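Local atomic coordinates of Alpha/beta hydrolase (Enterobacter asburiae, PDB entry 6KMO), a protein that probably hydrolyses carboxylic ester bonds, acting as an esterase or lipase built on the alpha/beta hydrolase fold. Residues 45-50 with 234-239; 100-105 with 129-134; 61-66 with 311-316. The protein carries 2 engineered substitutions. All coordinates share one frame; numbering follows the deposited sequence.

Interaction 1 (45-50 with 234-239); sequences KPMEQM and MKWFWD
The short 3-10 turn at 47-49, closed by Gln49 N to Pro46 O and Met50 N to Met47 O bonds, lies against the side of helix 231-241, the CA atoms of Glu48 and Trp236 being 5.8 Å apart. Trp236 does most of the bridging. Its CG stands anti to the backbone N (chi1 -174°), which carries the indole out from the helix and lays one face against the turn. Glu48 CA sits over the five-membered ring, 3.9 Å from its centroid and 14° off the normal, a CH-pi contact. Glu48 CB meets Trp236 CB at 3.7 Å, while the chain bends at chi2 and turns the carboxylate away from residues 234-239, its side chain still touching Asn232 and Met233 of the helix. The carbonyl O atoms of Met47 and Glu48 lie over the same indole face, and at its far end Met50 O approaches Trp236 CZ2 to 3.5 Å. The contact thus joins the N-terminal region to helix 231-241, between strands 203-207 and 269-274, an arrangement consistent with the cap of hormone-sensitive-lipase-like esterases. Met47 extends from the turn with CG anti to N and bends only at chi3. It crosses the indole at about a right angle, with CG 3.9 Å from Trp236 CZ3. Further out, Met47 SD reaches the end of the Phe237 ring, 4.0 Å from CZ, in a Met-aromatic contact that comes in obliquely, 70° off the ring normal. Helix 52-63 packs on the same cluster: Ala55 touches both Met47 and Trp236, and Val58 touches Met47 and Met50.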
# COMPACT_ATOMS: atom_id res chain seq x y z
N LYS A 45 23.60 26.12 0.31
CA LYS A 45 24.57 25.11 -0.03
C LYS A 45 24.03 23.72 0.29
O LYS A 45 23.01 23.57 0.99
CB LYS A 45 25.87 25.36 0.70
CG LYS A 45 25.79 25.26 2.20
CD LYS A 45 27.12 25.69 2.80
CE LYS A 45 27.07 25.75 4.29
NZ LYS A 45 28.34 26.34 4.82
N PRO A 46 24.67 22.69 -0.24
CA PRO A 46 24.23 21.32 0.04
C PRO A 46 24.32 21.02 1.53
O PRO A 46 25.23 21.48 2.23
CB PRO A 46 25.21 20.46 -0.76
CG PRO A 46 25.75 21.38 -1.83
CD PRO A 46 25.80 22.73 -1.19
N MET A 47 23.37 20.21 2.01
CA MET A 47 23.29 19.92 3.43
C MET A 47 24.59 19.34 3.96
O MET A 47 25.00 19.64 5.09
CB MET A 47 22.13 18.97 3.74
CG MET A 47 22.03 18.61 5.24
SD MET A 47 20.56 17.59 5.72
CE MET A 47 19.32 18.89 5.68
N GLU A 48 25.26 18.48 3.18
CA GLU A 48 26.48 17.84 3.66
C GLU A 48 27.62 18.82 3.88
O GLU A 48 28.64 18.43 4.45
CB GLU A 48 26.89 16.69 2.74
CG GLU A 48 27.41 17.09 1.35
CD GLU A 48 26.34 17.30 0.29
OE1 GLU A 48 25.12 17.25 0.61
OE2 GLU A 48 26.71 17.52 -0.88
N GLN A 49 27.47 20.07 3.46
CA GLN A 49 28.45 21.12 3.74
C GLN A 49 28.08 21.96 4.95
O GLN A 49 28.81 22.90 5.30
CB GLN A 49 28.61 22.02 2.51
CG GLN A 49 29.22 21.31 1.32
CD GLN A 49 29.30 22.18 0.09
OE1 GLN A 49 29.25 23.41 0.17
NE2 GLN A 49 29.38 21.55 -1.07
N MET A 50 26.97 21.65 5.61
CA MET A 50 26.51 22.40 6.77
C MET A 50 27.06 21.79 8.06
O MET A 50 27.47 20.63 8.11
CB MET A 50 24.98 22.37 6.84
CG MET A 50 24.26 23.10 5.73
SD MET A 50 22.43 22.99 5.86
CE MET A 50 21.99 23.79 4.32
N MET A 234 23.13 10.97 2.16
CA MET A 234 23.19 9.65 2.78
C MET A 234 24.61 9.29 3.20
O MET A 234 24.82 8.72 4.28
CB MET A 234 22.62 8.58 1.85
CG MET A 234 21.09 8.49 1.85
SD MET A 234 20.25 8.28 3.51
CE MET A 234 21.33 6.95 4.23
N LYS A 235 25.60 9.62 2.37
CA LYS A 235 26.99 9.34 2.74
C LYS A 235 27.39 10.14 3.98
O LYS A 235 28.08 9.62 4.87
CB LYS A 235 27.92 9.65 1.57
CG LYS A 235 27.82 8.66 0.43
CD LYS A 235 28.73 9.05 -0.73
CE LYS A 235 28.68 8.02 -1.83
NZ LYS A 235 29.56 8.39 -2.99
N TRP A 236 26.95 11.40 4.05
CA TRP A 236 27.24 12.25 5.20
C TRP A 236 26.57 11.72 6.46
O TRP A 236 27.17 11.72 7.55
CB TRP A 236 26.77 13.68 4.89
CG TRP A 236 27.12 14.72 5.89
CD1 TRP A 236 28.37 15.14 6.23
CD2 TRP A 236 26.21 15.50 6.66
NE1 TRP A 236 28.30 16.13 7.18
CE2 TRP A 236 26.98 16.37 7.46
CE3 TRP A 236 24.82 15.56 6.76
CZ2 TRP A 236 26.41 17.29 8.33
CZ3 TRP A 236 24.26 16.46 7.64
CH2 TRP A 236 25.05 17.31 8.40
N PHE A 237 25.31 11.32 6.36
CA PHE A 237 24.62 10.76 7.51
C PHE A 237 25.35 9.53 8.03
O PHE A 237 25.65 9.43 9.23
CB PHE A 237 23.19 10.40 7.12
CG PHE A 237 22.28 11.58 6.81
CD1 PHE A 237 22.38 12.80 7.48
CD2 PHE A 237 21.27 11.43 5.87
CE1 PHE A 237 21.51 13.84 7.19
CE2 PHE A 237 20.39 12.47 5.59
CZ PHE A 237 20.51 13.67 6.25
N TRP A 238 25.67 8.59 7.14
CA TRP A 238 26.42 7.40 7.55
C TRP A 238 27.76 7.78 8.16
O TRP A 238 28.19 7.16 9.14
CB TRP A 238 26.58 6.46 6.35
CG TRP A 238 25.48 5.48 6.18
CD1 TRP A 238 24.51 5.49 5.21
CD2 TRP A 238 25.24 4.33 6.99
NE1 TRP A 238 23.67 4.41 5.39
CE2 TRP A 238 24.10 3.68 6.46
CE3 TRP A 238 25.87 3.79 8.12
CZ2 TRP A 238 23.59 2.51 7.02
CZ3 TRP A 238 25.35 2.63 8.67
CH2 TRP A 238 24.22 2.00 8.12
N ASP A 239 28.46 8.77 7.58
CA ASP A 239 29.77 9.13 8.09
C ASP A 239 29.69 9.71 9.50
O ASP A 239 30.58 9.49 10.32
CB ASP A 239 30.46 10.13 7.16
CG ASP A 239 30.97 9.51 5.87
OD1 ASP A 239 31.03 8.26 5.74
OD2 ASP A 239 31.34 10.28 4.97

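Interaction 2 (100-105 with 129-134); sequences PAFMFF and SGAAAV
Two first torsions set the pattern here: Phe102 CG occupies the crowded position between its backbone N and carbonyl carbon (chi1 56°), and Met103 CG lies beside its backbone N (chi1 -50°). The first brings the Phe102 ring across to Ala133, whose CA lies over the centre of one ring face and whose CB is 3.6 Å from Phe102 CE1. Ala131 CB comes to the edge of that ring, near its plane, 4.0 Å from CD2. Further bends at chi2 and chi3 fold Met103 alongside Val134, so that Met103 CE touches Val134 CG1 at 3.8 Å. Between these two sets of side chains runs a parallel ladder pairing Ala101 with Ala132, Phe102 with Ala133 and Met103 with Val134. It joins the two strands of a beta-alpha-beta unit, strand 99-105, helix 115-129 and strand 132-136, in the central sheet. Helix 115-129 covers the Phe102 and Ala133 face, through Leu125, Ile122 and Val126; on the Met103 face lies helix 148-163. Four bonds alternate along the ladder. Ala132 N gives to Pro100 O at 3.0 Å and Val134 N to Phe102 O at 2.8 Å, both in the carbonyl plane. Phe102 N meets Ala132 O at 2.8 Å, nearly along the C=O axis. The fourth, Phe104 N to Val134 O at 2.9 Å, has its donor 55° out of the carbonyl plane. At the helix exit, Ser129 OG bonds to Leu125 O and accepts from Ala131 N in an ST turn, whereas the buried Ala131 O has no partner.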
# COMPACT_ATOMS: atom_id res chain seq x y z
N PRO A 100 -2.75 -0.92 23.45
CA PRO A 100 -1.49 -1.43 22.91
C PRO A 100 -0.65 -0.26 22.44
O PRO A 100 -1.12 0.88 22.35
CB PRO A 100 -1.94 -2.30 21.74
CG PRO A 100 -3.14 -1.61 21.23
CD PRO A 100 -3.83 -0.99 22.45
N ALA A 101 0.61 -0.54 22.12
CA ALA A 101 1.52 0.54 21.79
C ALA A 101 2.48 0.14 20.68
O ALA A 101 2.69 -1.05 20.38
CB ALA A 101 2.34 0.98 23.02
N PHE A 102 3.08 1.16 20.08
CA PHE A 102 4.24 0.98 19.23
C PHE A 102 5.33 1.96 19.65
O PHE A 102 5.06 3.13 19.93
CB PHE A 102 3.94 1.12 17.72
CG PHE A 102 3.31 2.41 17.31
CD1 PHE A 102 4.06 3.45 16.79
CD2 PHE A 102 1.94 2.56 17.35
CE1 PHE A 102 3.46 4.61 16.36
CE2 PHE A 102 1.33 3.73 16.92
CZ PHE A 102 2.09 4.76 16.44
N MET A 103 6.56 1.48 19.69
CA MET A 103 7.71 2.37 19.79
C MET A 103 7.81 3.14 18.48
O MET A 103 7.47 2.62 17.41
CB MET A 103 8.99 1.57 20.03
CG MET A 103 8.89 0.55 21.17
SD MET A 103 8.39 1.20 22.86
CE MET A 103 9.76 2.39 23.11
N PHE A 104 8.25 4.39 18.58
CA PHE A 104 8.43 5.23 17.40
C PHE A 104 9.86 5.75 17.35
O PHE A 104 10.28 6.49 18.24
CB PHE A 104 7.44 6.39 17.28
CG PHE A 104 7.57 7.09 15.96
CD1 PHE A 104 6.91 6.62 14.84
CD2 PHE A 104 8.48 8.12 15.82
CE1 PHE A 104 7.11 7.21 13.61
CE2 PHE A 104 8.69 8.70 14.60
CZ PHE A 104 8.00 8.25 13.48
N PHE A 105 10.58 5.37 16.29
CA PHE A 105 11.97 5.73 16.05
C PHE A 105 12.00 6.72 14.90
O PHE A 105 11.68 6.37 13.76
CB PHE A 105 12.78 4.46 15.76
CG PHE A 105 12.64 3.40 16.82
CD1 PHE A 105 12.70 3.72 18.17
CD2 PHE A 105 12.47 2.09 16.47
CE1 PHE A 105 12.56 2.74 19.14
CE2 PHE A 105 12.34 1.10 17.43
CZ PHE A 105 12.38 1.44 18.78
N SER A 129 -4.16 3.97 13.81
CA SER A 129 -4.00 2.65 14.42
C SER A 129 -4.79 2.47 15.71
O SER A 129 -5.06 1.32 16.09
CB SER A 129 -2.52 2.39 14.75
OG SER A 129 -2.08 3.25 15.80
N GLY A 130 -5.16 3.56 16.38
CA GLY A 130 -5.76 3.48 17.70
C GLY A 130 -4.81 3.15 18.82
O GLY A 130 -5.25 2.96 19.96
N ALA A 131 -3.52 3.02 18.55
CA ALA A 131 -2.52 2.58 19.50
C ALA A 131 -1.72 3.78 20.00
O ALA A 131 -1.63 4.81 19.34
CB ALA A 131 -1.58 1.57 18.86
N ALA A 132 -1.12 3.63 21.18
CA ALA A 132 -0.22 4.64 21.70
C ALA A 132 1.14 4.55 21.03
O ALA A 132 1.66 3.45 20.80
CB ALA A 132 -0.03 4.48 23.20
N ALA A 133 1.72 5.70 20.72
CA ALA A 133 3.10 5.78 20.25
C ALA A 133 4.02 6.16 21.40
O ALA A 133 3.70 7.06 22.18
CB ALA A 133 3.24 6.83 19.15
N VAL A 134 5.16 5.52 21.47
CA VAL A 134 6.20 5.86 22.45
C VAL A 134 7.44 6.28 21.67
O VAL A 134 8.26 5.45 21.25
CB VAL A 134 6.50 4.71 23.41
CG1 VAL A 134 7.51 5.14 24.46
CG2 VAL A 134 5.21 4.20 24.05

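Interaction 3 (61-66 with 311-316); sequences GAQQGA and LLNPLS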
# COMPACT_ATOMS: atom_id res chain seq x y z
N GLY A 61 12.70 23.89 10.43
CA GLY A 61 11.91 24.91 9.76
C GLY A 61 10.93 24.36 8.73
O GLY A 61 9.82 24.87 8.57
N ALA A 62 11.33 23.30 8.02
CA ALA A 62 10.43 22.69 7.06
C ALA A 62 9.17 22.18 7.75
O ALA A 62 8.08 22.20 7.16
CB ALA A 62 11.12 21.53 6.36
N GLN A 63 9.30 21.73 9.00
CA GLN A 63 8.21 21.08 9.71
C GLN A 63 7.43 22.03 10.60
O GLN A 63 6.30 21.72 10.98
CB GLN A 63 8.78 19.93 10.57
CG GLN A 63 9.45 18.83 9.77
CD GLN A 63 8.50 18.17 8.82
OE1 GLN A 63 8.22 18.66 7.74
NE2 GLN A 63 7.96 17.05 9.26
N GLN A 64 8.00 23.18 10.92
CA GLN A 64 7.40 24.09 11.88
C GLN A 64 6.09 24.65 11.36
O GLN A 64 5.90 24.88 10.17
CB GLN A 64 8.38 25.22 12.17
CG GLN A 64 7.95 26.19 13.27
CD GLN A 64 7.03 27.29 12.78
OE1 GLN A 64 6.98 27.64 11.59
NE2 GLN A 64 6.25 27.83 13.72
N GLY A 65 5.16 24.86 12.29
CA GLY A 65 3.95 25.60 11.97
C GLY A 65 2.87 24.80 11.31
O GLY A 65 1.93 25.38 10.76
N ALA A 66 2.96 23.48 11.34
CA ALA A 66 2.00 22.63 10.68
C ALA A 66 0.78 22.43 11.57
O ALA A 66 0.87 22.40 12.79
CB ALA A 66 2.64 21.27 10.39
N LEU A 311 6.58 12.04 6.22
CA LEU A 311 7.09 12.93 7.25
C LEU A 311 6.87 14.39 6.92
O LEU A 311 6.41 15.16 7.77
CB LEU A 311 8.60 12.70 7.45
CG LEU A 311 9.31 13.72 8.34
CD1 LEU A 311 8.82 13.58 9.77
CD2 LEU A 311 10.82 13.56 8.28
N LEU A 312 7.24 14.80 5.71
CA LEU A 312 7.37 16.22 5.40
C LEU A 312 6.03 16.92 5.49
O LEU A 312 5.09 16.60 4.75
CB LEU A 312 7.98 16.38 4.00
CG LEU A 312 9.42 15.88 3.90
CD1 LEU A 312 9.89 15.74 2.45
CD2 LEU A 312 10.40 16.76 4.69
N ASN A 313 5.92 17.89 6.40
CA ASN A 313 4.62 18.51 6.61
C ASN A 313 4.09 19.25 5.39
O ASN A 313 2.86 19.24 5.22
CB ASN A 313 4.66 19.36 7.88
CG ASN A 313 4.76 18.52 9.13
OD1 ASN A 313 4.43 17.33 9.11
ND2 ASN A 313 5.23 19.11 10.20
N PRO A 314 4.91 19.84 4.52
CA PRO A 314 4.34 20.43 3.29
C PRO A 314 3.64 19.41 2.40
O PRO A 314 2.88 19.82 1.51
CB PRO A 314 5.54 21.07 2.61
CG PRO A 314 6.44 21.42 3.78
CD PRO A 314 6.31 20.24 4.72
N LEU A 315 3.88 18.11 2.60
CA LEU A 315 3.21 17.07 1.82
C LEU A 315 2.07 16.39 2.57
O LEU A 315 1.52 15.40 2.07
CB LEU A 315 4.23 16.02 1.36
CG LEU A 315 5.27 16.53 0.36
CD1 LEU A 315 6.27 15.43 0.09
CD2 LEU A 315 4.61 16.98 -0.93
N SER A 316 1.66 16.91 3.72
CA SER A 316 0.69 16.22 4.56
C SER A 316 -0.71 16.21 3.98
O SER A 316 -1.54 15.45 4.48
CB SER A 316 0.67 16.84 5.96
OG SER A 316 0.10 18.13 5.94
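The C-terminal end of helix 52-63, where the chain leaves through a type II beta turn from Gln63 to Ala66, is tied to the loop between strand 305-306 and helix 319-335. The tie is a side-chain amide reading the backbone of that loop. Gln63 CG stands beside its own backbone N, and a bend at chi2 (-61°) folds the amide over to residues 311-313. Gln63 OE1 accepts from Asn313 N at 2.8 Å, the N-H pointing almost straight at a lone pair (175°). The other end, Gln63 NE2, gives to Leu311 O at 2.9 Å; this acceptor lies close to the Gln63 amide plane, although the donor stands well above the carbonyl plane of Leu311. A second bond from NE2 to Thr117 O brings in helix 115-129, and having OE1 and NE2 both engaged fixes which way round the amide sits. In alpha/beta hydrolases the catalytic histidine usually sits in the loop after the last strand of the sheet; the segment bound here follows strands 297-302 and 305-306, and the Leu311 side chain lies near a possible nucleophile elbow. Asn313 returns the grip: its ND2 donates to Gln63 O at 2.9 Å, in its own amide plane and on a lone pair of the carbonyl. The two side-chain amides stack, their planes 20° apart, with Gln63 NE2 3.5 Å from Asn313 CG. Ala66 CB, pointing toward the loop, closes on Asn313 ND2 at 3.4 Å. Asn313 OD1 is held by Arg120 NH1, a charge that may polarise the Asn313 amide and strengthen its ND2 as a donor. Beyond the amides, Pro314 CD rests against Ala62 O at 3.6 Å.

Interactions 1 and 3 both involve the N-terminal region: 45-50 leads into helix 52-63, and 61-66 includes the end of that helix, so one helix spans from helix 231-241 to the loop 311-316. Their centres lie about 21 Å apart, the nearest atoms about 9 Å, and their segments alternate along the chain. Interaction 2 belongs to the central sheet, about 31 Å centre to centre from interaction 1 and about 21 Å from interaction 3, the nearest atoms about 7 Å apart in the latter case. Helix 115-129 serves interactions 2 and 3, flanking the sheet and reaching the loop. All three approach a possible nucleophile elbow (Gly178, Ser180, Gly182): Phe104 touches it, Phe237 and Leu311 lie near.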